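Local coordinates for protein putative peptidase (PDB 5DYN) that acts as a putative cysteine protease of the clostripain family and probably activates the Bacteroides fragilis toxin, this chain being an N-terminal piece of the enzyme, at residues M39-G42 against M43-V46; D91-V94 against M95-V98; K97-S100 against T101-Q105. All blocks are in the same frame, centred on the assembly; numbering follows the deposited sequence.

Contact 1 of 3, residues M39-G42 against M43-V46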
loop_
_atom_site.group_PDB
_atom_site.type_symbol
_atom_site.label_atom_id
_atom_site.label_comp_id
_atom_site.label_asym_id
_atom_site.label_seq_id
_atom_site.Cartn_x
_atom_site.Cartn_y
_atom_site.Cartn_z
ATOM N N MET A 39 -18.994 -0.973 0.249
ATOM C CA MET A 39 -18.794 -0.731 -1.174
ATOM C C MET A 39 -20.130 -0.576 -1.894
ATOM O O MET A 39 -20.291 0.321 -2.721
ATOM C CB MET A 39 -17.976 -1.862 -1.799
ATOM C CG MET A 39 -16.542 -1.903 -1.310
ATOM S SD MET A 39 -15.595 -3.338 -1.852
ATOM C CE MET A 39 -14.105 -3.090 -0.882
ATOM N N LYS A 40 -21.081 -1.451 -1.578
ATOM C CA LYS A 40 -22.425 -1.357 -2.141
ATOM C C LYS A 40 -23.047 -0.008 -1.813
ATOM O O LYS A 40 -23.592 0.669 -2.683
ATOM C CB LYS A 40 -23.319 -2.477 -1.608
ATOM C CG LYS A 40 -22.906 -3.870 -2.028
ATOM C CD LYS A 40 -23.817 -4.903 -1.395
ATOM C CE LYS A 40 -23.263 -6.298 -1.569
ATOM N NZ LYS A 40 -24.112 -7.314 -0.890
ATOM N N GLU A 41 -22.954 0.370 -0.542
ATOM C CA GLU A 41 -23.460 1.649 -0.068
ATOM C C GLU A 41 -22.808 2.817 -0.805
ATOM O O GLU A 41 -23.483 3.766 -1.203
ATOM C CB GLU A 41 -23.228 1.772 1.436
ATOM C CG GLU A 41 -23.459 3.155 2.007
ATOM C CD GLU A 41 -23.459 3.151 3.523
ATOM O OE1 GLU A 41 -23.250 2.065 4.110
ATOM O OE2 GLU A 41 -23.660 4.228 4.125
ATOM N N GLY A 42 -21.492 2.742 -0.989
ATOM C CA GLY A 42 -20.767 3.784 -1.695
ATOM C C GLY A 42 -21.079 3.771 -3.178
ATOM O O GLY A 42 -21.038 4.802 -3.849
ATOM N N MET A 43 -21.400 2.589 -3.688
ATOM C CA MET A 43 -21.719 2.418 -5.099
ATOM C C MET A 43 -23.034 3.108 -5.459
ATOM O O MET A 43 -23.311 3.371 -6.631
ATOM C CB MET A 43 -21.774 0.924 -5.436
ATOM C CG MET A 43 -21.940 0.595 -6.906
ATOM S SD MET A 43 -20.952 1.623 -8.007
ATOM C CE MET A 43 -19.308 1.293 -7.422
ATOM N N ARG A 44 -23.833 3.414 -4.440
ATOM C CA ARG A 44 -25.126 4.061 -4.639
ATOM C C ARG A 44 -24.979 5.450 -5.249
ATOM O O ARG A 44 -25.721 5.816 -6.161
ATOM C CB ARG A 44 -25.886 4.146 -3.313
ATOM C CG ARG A 44 -26.409 2.807 -2.820
ATOM C CD ARG A 44 -26.923 2.881 -1.392
ATOM N NE ARG A 44 -27.946 3.908 -1.217
ATOM C CZ ARG A 44 -27.753 5.057 -0.576
ATOM N NH1 ARG A 44 -26.570 5.334 -0.044
ATOM N NH2 ARG A 44 -28.744 5.930 -0.465
ATOM N N GLN A 45 -24.024 6.224 -4.748
ATOM C CA GLN A 45 -23.782 7.554 -5.292
ATOM C C GLN A 45 -22.731 7.501 -6.398
ATOM O O GLN A 45 -21.943 8.432 -6.561
ATOM C CB GLN A 45 -23.356 8.523 -4.186
ATOM C CG GLN A 45 -24.410 8.710 -3.099
ATOM C CD GLN A 45 -24.834 10.162 -2.927
ATOM O OE1 GLN A 45 -23.998 11.065 -2.874
ATOM N NE2 GLN A 45 -26.141 10.392 -2.838
ATOM N N VAL A 46 -22.732 6.403 -7.152
ATOM C CA VAL A 46 -21.830 6.219 -8.285
ATOM C C VAL A 46 -22.612 5.832 -9.540
ATOM O O VAL A 46 -23.480 4.960 -9.498
ATOM C CB VAL A 46 -20.764 5.135 -7.997
ATOM C CG1 VAL A 46 -19.934 4.846 -9.242
ATOM C CG2 VAL A 46 -19.873 5.553 -6.843
#

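Contact 2 of 3, residues D91-V94 against M95-V98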
loop_
_atom_site.group_PDB
_atom_site.type_symbol
_atom_site.label_atom_id
_atom_site.label_comp_id
_atom_site.label_asym_id
_atom_site.label_seq_id
_atom_site.Cartn_x
_atom_site.Cartn_y
_atom_site.Cartn_z
ATOM N N ASP A 91 -1.171 -16.175 -5.275
ATOM C CA ASP A 91 -0.360 -16.679 -6.378
ATOM C C ASP A 91 -0.489 -15.753 -7.581
ATOM O O ASP A 91 -1.582 -15.278 -7.890
ATOM C CB ASP A 91 -0.776 -18.103 -6.749
ATOM C CG ASP A 91 0.016 -18.657 -7.915
ATOM O OD1 ASP A 91 1.197 -19.007 -7.713
ATOM O OD2 ASP A 91 -0.542 -18.751 -9.029
ATOM N N ALA A 92 0.630 -15.499 -8.253
ATOM C CA ALA A 92 0.671 -14.520 -9.336
ATOM C C ALA A 92 -0.224 -14.911 -10.505
ATOM O O ALA A 92 -0.969 -14.084 -11.031
ATOM C CB ALA A 92 2.103 -14.324 -9.814
ATOM N N ASN A 93 -0.156 -16.171 -10.916
ATOM C CA ASN A 93 -0.934 -16.615 -12.063
ATOM C C ASN A 93 -2.431 -16.623 -11.772
ATOM O O ASN A 93 -3.243 -16.395 -12.668
ATOM C CB ASN A 93 -0.463 -17.994 -12.517
ATOM C CG ASN A 93 0.912 -17.948 -13.153
ATOM O OD1 ASN A 93 1.305 -16.932 -13.729
ATOM N ND2 ASN A 93 1.653 -19.044 -13.050
ATOM N N VAL A 94 -2.791 -16.874 -10.516
ATOM C CA VAL A 94 -4.183 -16.764 -10.101
ATOM C C VAL A 94 -4.637 -15.310 -10.190
ATOM O O VAL A 94 -5.719 -15.017 -10.706
ATOM C CB VAL A 94 -4.400 -17.280 -8.666
ATOM C CG1 VAL A 94 -5.826 -16.997 -8.209
ATOM C CG2 VAL A 94 -4.091 -18.768 -8.587
ATOM N N MET A 95 -3.801 -14.403 -9.693
ATOM C CA MET A 95 -4.098 -12.976 -9.760
ATOM C C MET A 95 -4.170 -12.508 -11.211
ATOM O O MET A 95 -5.035 -11.709 -11.566
ATOM C CB MET A 95 -3.051 -12.167 -8.991
ATOM C CG MET A 95 -3.218 -10.664 -9.125
ATOM S SD MET A 95 -2.165 -9.713 -8.012
ATOM C CE MET A 95 -3.109 -9.809 -6.495
ATOM N N LYS A 96 -3.261 -13.014 -12.041
ATOM C CA LYS A 96 -3.251 -12.711 -13.470
ATOM C C LYS A 96 -4.579 -13.059 -14.126
ATOM O O LYS A 96 -5.149 -12.247 -14.855
ATOM C CB LYS A 96 -2.125 -13.467 -14.177
ATOM C CG LYS A 96 -0.783 -12.769 -14.173
ATOM C CD LYS A 96 0.229 -13.591 -14.949
ATOM C CE LYS A 96 1.625 -13.005 -14.850
ATOM N NZ LYS A 96 2.618 -13.846 -15.579
ATOM N N LYS A 97 -5.060 -14.272 -13.867
ATOM C CA LYS A 97 -6.327 -14.738 -14.426
ATOM C C LYS A 97 -7.490 -13.831 -14.032
ATOM O O LYS A 97 -8.329 -13.488 -14.866
ATOM C CB LYS A 97 -6.620 -16.173 -13.981
ATOM C CG LYS A 97 -8.021 -16.644 -14.336
ATOM C CD LYS A 97 -8.254 -18.105 -13.974
ATOM C CE LYS A 97 -9.682 -18.526 -14.313
ATOM N NZ LYS A 97 -9.945 -19.972 -14.053
ATOM N N VAL A 98 -7.532 -13.444 -12.760
ATOM C CA VAL A 98 -8.600 -12.591 -12.253
ATOM C C VAL A 98 -8.498 -11.196 -12.854
ATOM O O VAL A 98 -9.498 -10.627 -13.295
ATOM C CB VAL A 98 -8.567 -12.502 -10.716
ATOM C CG1 VAL A 98 -9.620 -11.530 -10.215
ATOM C CG2 VAL A 98 -8.780 -13.877 -10.105
#

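Contact 3 of 3, residues K97-S100 against T101-Q105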
loop_
_atom_site.group_PDB
_atom_site.type_symbol
_atom_site.label_atom_id
_atom_site.label_comp_id
_atom_site.label_asym_id
_atom_site.label_seq_id
_atom_site.Cartn_x
_atom_site.Cartn_y
_atom_site.Cartn_z
ATOM N N LYS A 97 -5.060 -14.272 -13.867
ATOM C CA LYS A 97 -6.327 -14.738 -14.426
ATOM C C LYS A 97 -7.490 -13.831 -14.032
ATOM O O LYS A 97 -8.329 -13.488 -14.866
ATOM C CB LYS A 97 -6.620 -16.173 -13.981
ATOM C CG LYS A 97 -8.021 -16.644 -14.336
ATOM C CD LYS A 97 -8.254 -18.105 -13.974
ATOM C CE LYS A 97 -9.682 -18.526 -14.313
ATOM N NZ LYS A 97 -9.945 -19.972 -14.053
ATOM N N VAL A 98 -7.532 -13.444 -12.760
ATOM C CA VAL A 98 -8.600 -12.591 -12.253
ATOM C C VAL A 98 -8.498 -11.196 -12.854
ATOM O O VAL A 98 -9.498 -10.627 -13.295
ATOM C CB VAL A 98 -8.567 -12.502 -10.716
ATOM C CG1 VAL A 98 -9.620 -11.530 -10.215
ATOM C CG2 VAL A 98 -8.780 -13.877 -10.105
ATOM N N ILE A 99 -7.283 -10.654 -12.882
ATOM C CA ILE A 99 -7.041 -9.347 -13.488
ATOM C C ILE A 99 -7.470 -9.330 -14.955
ATOM O O ILE A 99 -8.168 -8.413 -15.396
ATOM C CB ILE A 99 -5.558 -8.943 -13.396
ATOM C CG1 ILE A 99 -5.168 -8.633 -11.952
ATOM C CG2 ILE A 99 -5.288 -7.728 -14.255
ATOM C CD1 ILE A 99 -3.705 -8.272 -11.793
ATOM N N SER A 100 -7.045 -10.352 -15.697
ATOM C CA SER A 100 -7.389 -10.491 -17.108
ATOM C C SER A 100 -8.896 -10.530 -17.316
ATOM O O SER A 100 -9.431 -9.785 -18.134
ATOM C CB SER A 100 -6.754 -11.749 -17.697
ATOM O OG SER A 100 -5.352 -11.600 -17.818
ATOM N N THR A 101 -9.573 -11.399 -16.573
ATOM C CA THR A 101 -11.024 -11.511 -16.661
ATOM C C THR A 101 -11.700 -10.183 -16.341
ATOM O O THR A 101 -12.602 -9.743 -17.054
ATOM C CB THR A 101 -11.566 -12.588 -15.706
ATOM O OG1 THR A 101 -10.926 -13.840 -15.979
ATOM C CG2 THR A 101 -13.068 -12.741 -15.875
ATOM N N ALA A 102 -11.239 -9.540 -15.275
ATOM C CA ALA A 102 -11.857 -8.317 -14.786
ATOM C C ALA A 102 -11.814 -7.168 -15.795
ATOM O O ALA A 102 -12.838 -6.544 -16.077
ATOM C CB ALA A 102 -11.196 -7.888 -13.483
ATOM N N PHE A 103 -10.632 -6.890 -16.333
ATOM C CA PHE A 103 -10.448 -5.706 -17.163
ATOM C C PHE A 103 -10.781 -5.936 -18.632
ATOM O O PHE A 103 -11.240 -5.018 -19.313
ATOM C CB PHE A 103 -9.015 -5.191 -17.032
ATOM C CG PHE A 103 -8.708 -4.614 -15.684
ATOM C CD1 PHE A 103 -9.257 -3.405 -15.295
ATOM C CD2 PHE A 103 -7.872 -5.279 -14.803
ATOM C CE1 PHE A 103 -8.978 -2.862 -14.052
ATOM C CE2 PHE A 103 -7.590 -4.744 -13.558
ATOM C CZ PHE A 103 -8.145 -3.533 -13.183
ATOM N N ASN A 104 -10.555 -7.150 -19.126
ATOM C CA ASN A 104 -10.892 -7.461 -20.513
ATOM C C ASN A 104 -12.403 -7.495 -20.732
ATOM O O ASN A 104 -12.886 -7.181 -21.817
ATOM C CB ASN A 104 -10.272 -8.791 -20.942
ATOM C CG ASN A 104 -8.758 -8.734 -21.006
ATOM O OD1 ASN A 104 -8.182 -7.747 -21.464
ATOM N ND2 ASN A 104 -8.106 -9.795 -20.544
ATOM N N GLN A 105 -13.145 -7.874 -19.697
ATOM C CA GLN A 105 -14.600 -7.876 -19.780
ATOM C C GLN A 105 -15.166 -6.474 -19.596
ATOM O O GLN A 105 -16.269 -6.174 -20.061
ATOM C CB GLN A 105 -15.205 -8.818 -18.738
ATOM C CG GLN A 105 -15.081 -10.295 -19.073
ATOM C CD GLN A 105 -16.176 -11.127 -18.432
ATOM O OE1 GLN A 105 -17.321 -10.684 -18.315
ATOM N NE2 GLN A 105 -15.828 -12.338 -18.008
#

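Contact 1 of 3, residues M39-G42 against M43-V46
M43 through its N and CB, and R44 through its N and the first part of its side chain, meet backbone carbonyls of the preceding helical turn. M43 N donates to M39 O at 2.7 Å, a short bond but bent, with 136° at the hydrogen. R44 N reaches E41 O at 3.3 Å and stands 68° out of that carbonyl's plane, well off the lone pairs. Q45 N to G42 O, 3.4 Å, is weak. After the four-residue M43-M39 bond come these three-residue bonds from R44 and Q45, consistent with the chain leaving helix 29-43 here.

E41 O has a second neighbour in the R44 side chain, whose CB comes within 3.2 Å of it. With CG beside its backbone N (chi1 -72°) and a bend at chi3, R44 folds past this oxygen, and CD lies 3.6 Å from it; E41 O faces the edge of the guanidinium, near its plane. The opposite charges do not meet, E41 OE2 and R44 NH1 being 5.2 Å apart, so any attraction is probably diffuse. Two residues after R44, V46 sets CG2 3.3 Å from G42 O.

Helix 29-43 is the helical link of a beta-alpha-beta crossover between the neighbouring parallel strands 16-23 and 51-58. A type I turn over M43-V46, with V46 N bonded to M43 O at 3.1 Å, leads the chain toward strand 51-58.

In the outer shell, K70 NZ bonds to R44 O and V46 O, tying the turn to the end of strand 64-70, and K40 forms a salt bridge with E78. M39 lies on V20, M22, L53 and V55. M43 meets L53 and V76 of its own chain and V69 of the other chain.

Contact 2 of 3, residues D91-V94 against M95-V98
This is the capped first turn of helix 92-105 meeting the second, a local contact at the helix N-terminus, where D91 bonds to M95, A92 to K96, N93 to K97 and V94 to V98. The regular four-residue spacing is borne out by the numbers: M95 N to D91 O is 3.0 Å with 162° at the hydrogen, and K96 N to A92 O is shorter, at 2.7 Å.

D91 is the N-cap. Its OD2 accepts from V94 N at 3.3 Å, on the anti side of the carboxylate and 25° out of its plane; a weak bond from N93 N goes to the same oxygen. One oxygen thus takes up two amides of the first turn, which have no earlier helical carbonyl to bond to, while the backbone oxygen of D91 begins the main-chain ladder. A carboxylate in this position would also be expected to interact well with the positive end of the helix dipole.

The helix precedes strand 110-116 and lies against the sheet through V94, M95 and V98, all three of which touch Y21 of strand 16-23. The second chain of the assembly also packs here: A92 on A18, M95 on M10 and K96 on A17 of that chain.

Among the side chains, N93 and K96 run side by side and point the same way. CG of K96 sits beside its backbone N (chi1 -87°) and lies 3.4 Å from A92 O, and the extended remainder passes N93, with CD 3.7 Å from N93 OD1. The ammonium stays near that amide oxygen, K96 NZ to N93 OD1 being 3.8 Å. V98, which is buried, places CG2 3.3 Å from V94 O.

Contact 3 of 3, residues K97-S100 against T101-Q105
K97 O accepts two bonds from T101, from OG1 at 2.8 Å and from the backbone N at 3.0 Å. The two donors approach from opposite faces of the carbonyl plane, so neither displaces the other. With OG1 beside its own backbone N (chi1 -56°), the threonine hydroxyl is folded back along the helix onto the carbonyl one turn earlier. S100 makes the analogous bond, OG to K96 O. Regular backbone bonds continue the ladder, as from F103 N to I99 O at 3.0 Å. N104 ND2 lies 2.8 Å from S100 O, but the angle is too poor for a hydrogen bond.

These turns belong to helix 92-105, whose inner side rests on the mixed sheet: V98 and A102 cover Y21, L19, Y56 and L54, while I99 and F103 reach M113 of strand 110-116.

The apolar contact is between I99 and F103. I99 CG2 approaches the ring at its edge, in the ring plane, 3.6 Å from F103 CD2. F103 in turn meets the ring of Y111, the planes at about 80°, and P23 of the other chain.

How the contacts relate
Contacts 2 and 3 are consecutive turns of helix 92-105, share K97 and V98, and have centres about 10 Å apart; the centre of contact 1, at the end of helix 29-43, lies about 27 and 22 Å from theirs. The two helices cover opposite faces of the sheet: M39 touches V20 and M22, whereas V98 and A102 touch the alternate residues Y21 and L19. All three are partly buried; contacts 1 and 3 have four buried residues each, contact 2 only two. Chemistry follows position: a carboxylate caps amides of the first turn at 91-98, hydroxyls add to the regular ladder at 97-105, and at 39-46 the backbone bonding gives way to longer bonds between residues three apart.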